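Local coordinates for macrodomain protein (Streptomyces coelicolor, PDB 5E3B), which probably removes ADP-ribose by hydrolysis from modified targets such as thymidine in DNA, as a macrodomain-family enzyme, at residues A[38-43]-A[95-100]; A[88-93]-A[127-132]; A[131-136]-A[168-173]. All coordinates share one frame; numbering follows the deposited sequence. Where two conformers were deposited one is given.

Overall arrangement
All three interactions meet around one mixed sheet. Interaction 1 lies within it: two inner parallel strands joined by regular backbone hydrogen bonds, with largely buried side chains toward Ala43 and Ala100. Interactions 2 and 3 both use helix 119-136 but different sides of it: Arg132 faces the edge strand 88-94 in interaction 2, Asp131 reaches the turn before strand 172-176 in interaction 3. Interaction 2 is a surface contact of ring, methyl and methylene groups with a water bridge; partly buried interaction 3 joins an exposed salt bridge to an apolar contact beneath. Met41 of interaction 1 packs on Arg132 of the shared helix, and Val99 is backbone hydrogen-bonded to Val91 of interaction 2.

Interaction 1 (A[38-43]-A[95-100]); sequences GVKMIA and PYVWVA
Lys40 and Ile42 exchange backbone hydrogen bonds with Tyr96, Trp98 and Ala100, which is the ladder of a parallel strand pair. Lys40 N donates to Tyr96 O and its carbonyl accepts from Trp98 N; two residues on, Ile42 N and O repeat the step with Trp98 O and Ala100 N. The last of these is the shortest, 2.8 Å from Ala100 N to Ile42 O with an N-H...O angle of 171°. The two strand segments run parallel, their axes crossing at 21°, and the matched CA atoms stay 4.6 to 4.8 Å apart.

Lys40 can be followed outward from this ladder. Its CB lies near Tyr96 O. The first torsion sets CG opposite the carbonyl carbon, and bends at the third and fourth torsions turn the chain back toward Gly38. On this path the chain crosses Val97 at a slant, CE of Lys40 3.7 Å from CG2 of Val97. NZ ends 2.7 Å from Gly38 O, meeting it nearly along the C=O direction, and donates also to the carbonyl of Val36, so the ammonium is held by two carbonyls of the residues just before its own strand.

On the same side of the sheet Ile42 CD1 packs 3.8 Å from Val97 CG1. The other side carries Met41, whose SD is 4.1 Å from Ala100 CB, and Trp98, whose CE3 is approached by Val39 CG1 at 3.9 Å.

Strands 40-47 and 97-105 are inner members of the mixed sheet: Met41 and Ala43 form backbone hydrogen bonds with strand 139-143, and Val99 does so with Val91 of the antiparallel strand 88-94. Met41 and Ala100 face helix 119-136, while Ile42 and Val99 pack on Trp64 on the opposite side.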
# COMPACT_ATOMS: atom_id res chain seq x y z
N GLY A 38 7.27 9.96 -13.74
CA GLY A 38 8.28 9.52 -12.83
C GLY A 38 7.81 8.18 -12.26
O GLY A 38 6.77 7.68 -12.67
N VAL A 39 8.60 7.63 -11.39
CA VAL A 39 8.33 6.31 -10.82
C VAL A 39 7.12 6.50 -9.95
O VAL A 39 7.03 7.49 -9.20
CB VAL A 39 9.52 5.79 -10.01
CG1 VAL A 39 9.19 4.46 -9.37
CG2 VAL A 39 10.76 5.67 -10.93
N LYS A 40 6.24 5.54 -10.03
CA LYS A 40 4.98 5.50 -9.24
C LYS A 40 4.97 4.25 -8.37
O LYS A 40 5.29 3.13 -8.84
CB LYS A 40 3.81 5.46 -10.19
CG LYS A 40 3.69 6.80 -10.92
CD LYS A 40 2.87 6.72 -12.19
CE LYS A 40 3.62 6.17 -13.41
NZ LYS A 40 4.55 7.09 -14.13
N MET A 41 4.49 4.43 -7.11
CA MET A 41 4.37 3.31 -6.20
C MET A 41 2.98 3.35 -5.64
O MET A 41 2.58 4.32 -5.04
CB MET A 41 5.38 3.35 -5.09
CG MET A 41 5.29 2.16 -4.22
SD MET A 41 6.45 2.23 -2.87
CE MET A 41 7.99 2.03 -3.67
N ILE A 42 2.28 2.23 -5.84
CA ILE A 42 0.90 2.07 -5.38
C ILE A 42 0.93 1.23 -4.11
O ILE A 42 1.29 0.07 -4.17
CB ILE A 42 0.09 1.41 -6.46
CG1 ILE A 42 0.15 2.23 -7.77
CG2 ILE A 42 -1.31 1.14 -6.02
CD1 ILE A 42 -0.13 1.37 -8.92
N ALA A 43 0.54 1.80 -2.97
CA ALA A 43 0.67 1.14 -1.69
C ALA A 43 -0.69 0.87 -1.13
O ALA A 43 -1.58 1.76 -1.18
CB ALA A 43 1.41 2.04 -0.70
N PRO A 95 7.43 -0.64 -16.37
CA PRO A 95 8.79 -0.13 -16.30
C PRO A 95 9.09 0.79 -15.10
O PRO A 95 10.15 0.64 -14.49
CB PRO A 95 8.93 0.66 -17.64
CG PRO A 95 8.09 -0.09 -18.51
CD PRO A 95 6.86 -0.53 -17.72
N TYR A 96 8.12 1.70 -14.78
CA TYR A 96 8.33 2.62 -13.66
C TYR A 96 7.10 2.61 -12.77
O TYR A 96 6.80 3.66 -12.17
CB TYR A 96 8.63 3.98 -14.20
CG TYR A 96 9.89 3.93 -15.11
CD1 TYR A 96 11.12 3.74 -14.52
CD2 TYR A 96 9.78 4.04 -16.50
CE1 TYR A 96 12.29 3.60 -15.27
CE2 TYR A 96 10.94 3.97 -17.31
CZ TYR A 96 12.18 3.75 -16.67
OH TYR A 96 13.37 3.66 -17.39
N VAL A 97 6.51 1.44 -12.57
CA VAL A 97 5.41 1.32 -11.61
C VAL A 97 5.68 0.07 -10.69
O VAL A 97 5.96 -1.07 -11.20
CB VAL A 97 4.01 1.25 -12.24
CG1 VAL A 97 2.94 1.14 -11.15
CG2 VAL A 97 3.73 2.47 -13.19
N TRP A 98 5.47 0.25 -9.37
CA TRP A 98 5.60 -0.76 -8.38
C TRP A 98 4.30 -0.76 -7.54
O TRP A 98 3.67 0.25 -7.39
CB TRP A 98 6.73 -0.46 -7.41
CG TRP A 98 8.10 -1.06 -7.80
CD1 TRP A 98 8.62 -2.24 -7.35
CD2 TRP A 98 9.00 -0.57 -8.71
NE1 TRP A 98 9.81 -2.51 -7.90
CE2 TRP A 98 10.08 -1.48 -8.75
CE3 TRP A 98 9.03 0.57 -9.48
CZ2 TRP A 98 11.21 -1.30 -9.57
CZ3 TRP A 98 10.09 0.75 -10.29
CH2 TRP A 98 11.19 -0.20 -10.34
N VAL A 99 3.94 -1.94 -7.11
CA VAL A 99 2.90 -2.15 -6.05
C VAL A 99 3.57 -2.56 -4.76
O VAL A 99 4.37 -3.53 -4.73
CB VAL A 99 1.86 -3.17 -6.52
CG1 VAL A 99 0.84 -3.45 -5.45
CG2 VAL A 99 1.19 -2.65 -7.79
N ALA A 100 3.17 -1.91 -3.65
CA ALA A 100 3.68 -2.22 -2.35
C ALA A 100 2.57 -2.89 -1.57
O ALA A 100 1.56 -2.27 -1.21
CB ALA A 100 4.11 -0.92 -1.57

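Interaction 2 (A[88-93]-A[127-132]); sequences VQFVQV and GRVADR
The aliphatic part of Arg132 lies over one face of Phe90. Arg132 CG stands 3.6 Å from the centroid of the Phe90 ring and only 4° off its normal, a CH-pi contact over the middle of the face. Its CB shifts the contact toward the far end of the ring, 3.5 Å from Phe90 CZ. The side chains run past each other in opposite directions: CB to CG of Arg132 runs toward the root of the ring, and the bend at the second torsion then carries CD sidelong and slightly off the face. The guanidinium does not lie flat on the ring: its plane stands 80° from that of the ring, with Phe90 CD2 near its edge, and its NH1 is held by a salt bridge to Glu135.

The opposite face of the ring is covered from its own strand by Val88 CG1, 3.6 Å above the plane and displaced toward the rim. Phe90 is thus sandwiched between a valine methyl and an arginine methylene. At the ring edge, near its plane, comes Val129 CA, 4.0 Å from Phe90 CZ.

Val88 divides its two methyls between helix residues. CG1 also meets Val129 CG2 at 4.1 Å, with the valines crossing at about a right angle, whereas CG2 lies at the same distance from Arg128 CB. Arg128 is extended from CG to NE, which carries its NH1 to a water 2.9 Å away; that water accepts from Val88 N as well and so joins the strand's start to the helix.

Strand 88-94 forms one edge of the sheet, and helix 119-136 lies across it at 37° to the strand segment. Phe90 and Val129 both reach Met41 of strand 40-47, and Val129 also touches Met102 of strand 97-105. The other side of strand 88-94, at Gln89 and Val91, is covered by helix 66-76.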
# COMPACT_ATOMS: atom_id res chain seq x y z
N VAL A 88 6.59 -5.22 4.16
CA VAL A 88 6.14 -4.73 2.87
C VAL A 88 6.91 -5.45 1.78
O VAL A 88 8.12 -5.64 1.86
CB VAL A 88 6.34 -3.24 2.71
CG1 VAL A 88 5.75 -2.80 1.36
CG2 VAL A 88 5.71 -2.49 3.81
N GLN A 89 6.19 -5.85 0.70
CA GLN A 89 6.76 -6.52 -0.47
C GLN A 89 6.54 -5.60 -1.63
O GLN A 89 5.42 -5.09 -1.79
CB GLN A 89 6.00 -7.81 -0.71
CG GLN A 89 6.16 -8.50 -2.02
CD GLN A 89 5.35 -9.73 -2.16
OE1 GLN A 89 4.12 -9.71 -2.12
NE2 GLN A 89 6.03 -10.85 -2.30
N PHE A 90 7.57 -5.31 -2.43
CA PHE A 90 7.49 -4.37 -3.52
C PHE A 90 7.54 -5.24 -4.81
O PHE A 90 8.43 -6.09 -5.00
CB PHE A 90 8.66 -3.34 -3.52
CG PHE A 90 8.67 -2.55 -2.26
CD1 PHE A 90 7.86 -1.43 -2.10
CD2 PHE A 90 9.49 -2.90 -1.23
CE1 PHE A 90 7.81 -0.76 -0.91
CE2 PHE A 90 9.51 -2.17 -0.03
CZ PHE A 90 8.71 -1.05 0.08
N VAL A 91 6.56 -5.03 -5.69
CA VAL A 91 6.34 -5.84 -6.83
C VAL A 91 6.31 -4.96 -8.09
O VAL A 91 5.44 -4.10 -8.23
CB VAL A 91 4.98 -6.66 -6.80
CG1 VAL A 91 4.87 -7.54 -8.03
CG2 VAL A 91 4.89 -7.46 -5.50
N GLN A 92 7.27 -5.12 -9.01
CA GLN A 92 7.37 -4.29 -10.20
C GLN A 92 6.33 -4.79 -11.20
O GLN A 92 6.26 -5.97 -11.52
CB GLN A 92 8.81 -4.26 -10.78
CG GLN A 92 8.92 -3.18 -11.84
CD GLN A 92 10.34 -3.05 -12.40
OE1 GLN A 92 11.23 -3.85 -12.02
NE2 GLN A 92 10.54 -2.08 -13.32
N VAL A 93 5.49 -3.84 -11.69
CA VAL A 93 4.40 -4.19 -12.60
C VAL A 93 4.50 -3.52 -13.97
O VAL A 93 3.85 -3.98 -14.92
CB VAL A 93 3.00 -3.95 -11.98
CG1 VAL A 93 2.75 -4.97 -10.88
CG2 VAL A 93 2.82 -2.51 -11.47
N GLY A 127 6.49 3.50 6.76
CA GLY A 127 7.86 3.91 6.81
C GLY A 127 8.76 3.18 5.86
O GLY A 127 9.65 3.77 5.19
N ARG A 128 8.52 1.88 5.74
CA ARG A 128 9.24 1.11 4.75
C ARG A 128 8.94 1.49 3.29
O ARG A 128 9.85 1.47 2.44
CB ARG A 128 9.01 -0.37 4.96
CG ARG A 128 9.57 -0.79 6.27
CD ARG A 128 9.46 -2.26 6.56
NE ARG A 128 10.04 -2.53 7.88
CZ ARG A 128 10.11 -3.74 8.45
NH1 ARG A 128 9.71 -4.82 7.78
NH2 ARG A 128 10.60 -3.88 9.71
N VAL A 129 7.68 1.80 3.00
CA VAL A 129 7.31 2.37 1.72
C VAL A 129 8.08 3.65 1.46
O VAL A 129 8.55 3.89 0.38
CB VAL A 129 5.77 2.58 1.65
CG1 VAL A 129 5.36 3.41 0.47
CG2 VAL A 129 5.07 1.22 1.59
N ALA A 130 8.11 4.53 2.49
CA ALA A 130 8.81 5.77 2.38
C ALA A 130 10.28 5.54 2.06
O ALA A 130 10.81 6.22 1.21
CB ALA A 130 8.65 6.62 3.57
N ASP A 131 10.93 4.62 2.77
CA ASP A 131 12.38 4.34 2.46
C ASP A 131 12.54 4.00 1.00
O ASP A 131 13.47 4.44 0.29
CB ASP A 131 12.93 3.25 3.35
CG ASP A 131 12.86 3.60 4.88
OD1 ASP A 131 12.91 4.80 5.24
OD2 ASP A 131 12.67 2.68 5.70
N ARG A 132 11.69 3.08 0.50
CA ARG A 132 11.83 2.61 -0.91
C ARG A 132 11.46 3.65 -1.91
O ARG A 132 12.12 3.85 -2.95
CB ARG A 132 11.03 1.31 -1.02
CG ARG A 132 11.11 0.51 -2.31
CD ARG A 132 12.49 -0.10 -2.47
NE ARG A 132 12.49 -0.89 -3.72
CZ ARG A 132 13.41 -0.77 -4.70
NH1 ARG A 132 14.40 0.07 -4.66
NH2 ARG A 132 13.27 -1.56 -5.78
O HOH W 1 9.47 -5.26 4.92

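Interaction 3 (A[131-136]-A[168-173]); sequences DRAAEL and RGIPVT
Arg168 grips Asp131 end-on with both terminal nitrogens directed at a single carboxylate oxygen. NH1 is 2.8 Å from Asp131 OD1 with an N-H...O angle of 156°, and NH2 donates to the same OD1 at 3.1 Å along a more bent path of 140°. The oxygen lies in the guanidinium plane, so both N-H groups address it edgewise. From its own side OD1 receives NH1 nearly along the C-O axis and NH2 through the anti lone pair. The carboxylate and guanidinium planes are turned 47° apart, which fits a fork on one oxygen better than a two-oxygen, coplanar pairing. A bend at the third torsion of Arg168 turns the guanidinium toward the helix, and Ala134 CB lies 4.3 Å from Arg168 NH2.

Two other charges of the helix pair along its own surface: Arg132 NH1 donates to Glu135 OE2 at 2.9 Å, reaching it from above the carboxylate plane. Leu136 CD1 lies over the centre of the Arg132 guanidinium face.

Beneath the polar fork the contact turns apolar. Ile170 directs CD1 at the helix and meets Ala133 CB at 4.2 Å; the small alanine side chain lets the isoleucine lie close to the helix backbone. Ile170 also touches Ala130, Val140 of strand 139-143 and Leu165 of helix 154-166, which places it in the layer between helices and sheet.

Residues 168-171 lead from helix 154-166 into strand 172-176, whose Thr173 forms backbone hydrogen bonds with Val140 and Leu142. Helices packed against a mixed sheet in this way belong to the three-layer alpha/beta/alpha sandwich of the macrodomain fold.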
# COMPACT_ATOMS: atom_id res chain seq x y z
N ASP A 131 10.93 4.62 2.77
CA ASP A 131 12.38 4.34 2.46
C ASP A 131 12.54 4.00 1.00
O ASP A 131 13.47 4.44 0.29
CB ASP A 131 12.93 3.25 3.35
CG ASP A 131 12.86 3.60 4.88
OD1 ASP A 131 12.91 4.80 5.24
OD2 ASP A 131 12.67 2.68 5.70
N ARG A 132 11.69 3.08 0.50
CA ARG A 132 11.83 2.61 -0.91
C ARG A 132 11.46 3.65 -1.91
O ARG A 132 12.12 3.85 -2.95
CB ARG A 132 11.03 1.31 -1.02
CG ARG A 132 11.11 0.51 -2.31
CD ARG A 132 12.49 -0.10 -2.47
NE ARG A 132 12.49 -0.89 -3.72
CZ ARG A 132 13.41 -0.77 -4.70
NH1 ARG A 132 14.40 0.07 -4.66
NH2 ARG A 132 13.27 -1.56 -5.78
N ALA A 133 10.39 4.44 -1.63
CA ALA A 133 9.99 5.52 -2.51
C ALA A 133 11.02 6.59 -2.54
O ALA A 133 11.32 7.10 -3.65
CB ALA A 133 8.60 6.07 -2.09
N ALA A 134 11.71 6.83 -1.45
CA ALA A 134 12.76 7.88 -1.50
C ALA A 134 13.90 7.44 -2.41
O ALA A 134 14.30 8.20 -3.28
CB ALA A 134 13.23 8.18 -0.14
N GLU A 135 14.34 6.18 -2.27
CA GLU A 135 15.41 5.77 -3.18
C GLU A 135 15.05 5.66 -4.61
O GLU A 135 15.89 5.93 -5.46
CB GLU A 135 16.14 4.57 -2.70
CG GLU A 135 15.39 3.33 -2.74
CD GLU A 135 16.18 2.16 -2.17
OE1 GLU A 135 17.35 2.30 -1.73
OE2 GLU A 135 15.62 1.08 -2.21
N LEU A 136 13.79 5.32 -4.92
CA LEU A 136 13.28 5.28 -6.28
C LEU A 136 12.88 6.65 -6.87
O LEU A 136 12.49 6.72 -8.01
CB LEU A 136 12.05 4.38 -6.36
CG LEU A 136 12.35 2.88 -6.27
CD1 LEU A 136 11.01 2.16 -6.16
CD2 LEU A 136 13.03 2.30 -7.50
N ARG A 168 8.66 13.23 4.80
CA ARG A 168 9.89 13.02 4.04
C ARG A 168 9.94 13.59 2.68
O ARG A 168 10.92 13.33 1.96
CB ARG A 168 10.13 11.54 4.03
CG ARG A 168 10.67 11.28 5.41
CD ARG A 168 11.05 9.92 5.57
NE ARG A 168 12.20 9.46 4.75
CZ ARG A 168 12.46 8.16 4.79
NH1 ARG A 168 11.76 7.37 5.59
NH2 ARG A 168 13.43 7.66 4.09
N GLY A 169 9.00 14.44 2.32
CA GLY A 169 8.95 15.06 1.05
C GLY A 169 8.48 14.16 -0.09
O GLY A 169 8.61 14.56 -1.23
N ILE A 170 7.85 13.05 0.24
CA ILE A 170 7.36 12.13 -0.78
C ILE A 170 5.95 12.58 -1.21
O ILE A 170 5.04 12.66 -0.38
CB ILE A 170 7.35 10.71 -0.28
CG1 ILE A 170 8.81 10.26 0.05
CG2 ILE A 170 6.68 9.77 -1.28
CD1 ILE A 170 8.75 9.07 0.90
N PRO A 171 5.74 12.81 -2.52
CA PRO A 171 4.39 13.16 -2.96
C PRO A 171 3.39 11.99 -2.70
O PRO A 171 3.70 10.84 -2.99
CB PRO A 171 4.52 13.37 -4.45
CG PRO A 171 6.03 13.50 -4.73
CD PRO A 171 6.70 12.74 -3.65
N VAL A 172 2.19 12.31 -2.22
CA VAL A 172 1.20 11.34 -1.99
C VAL A 172 -0.13 11.75 -2.61
O VAL A 172 -0.56 12.93 -2.49
CB VAL A 172 0.99 11.14 -0.48
CG1 VAL A 172 -0.22 10.25 -0.25
CG2 VAL A 172 2.20 10.52 0.17
N THR A 173 -0.76 10.83 -3.26
CA THR A 173 -2.14 11.02 -3.70
C THR A 173 -3.01 9.90 -3.17
O THR A 173 -2.70 8.71 -3.21
CB THR A 173 -2.19 11.02 -5.23
OG1 THR A 173 -1.26 11.94 -5.83
CG2 THR A 173 -3.61 11.19 -5.79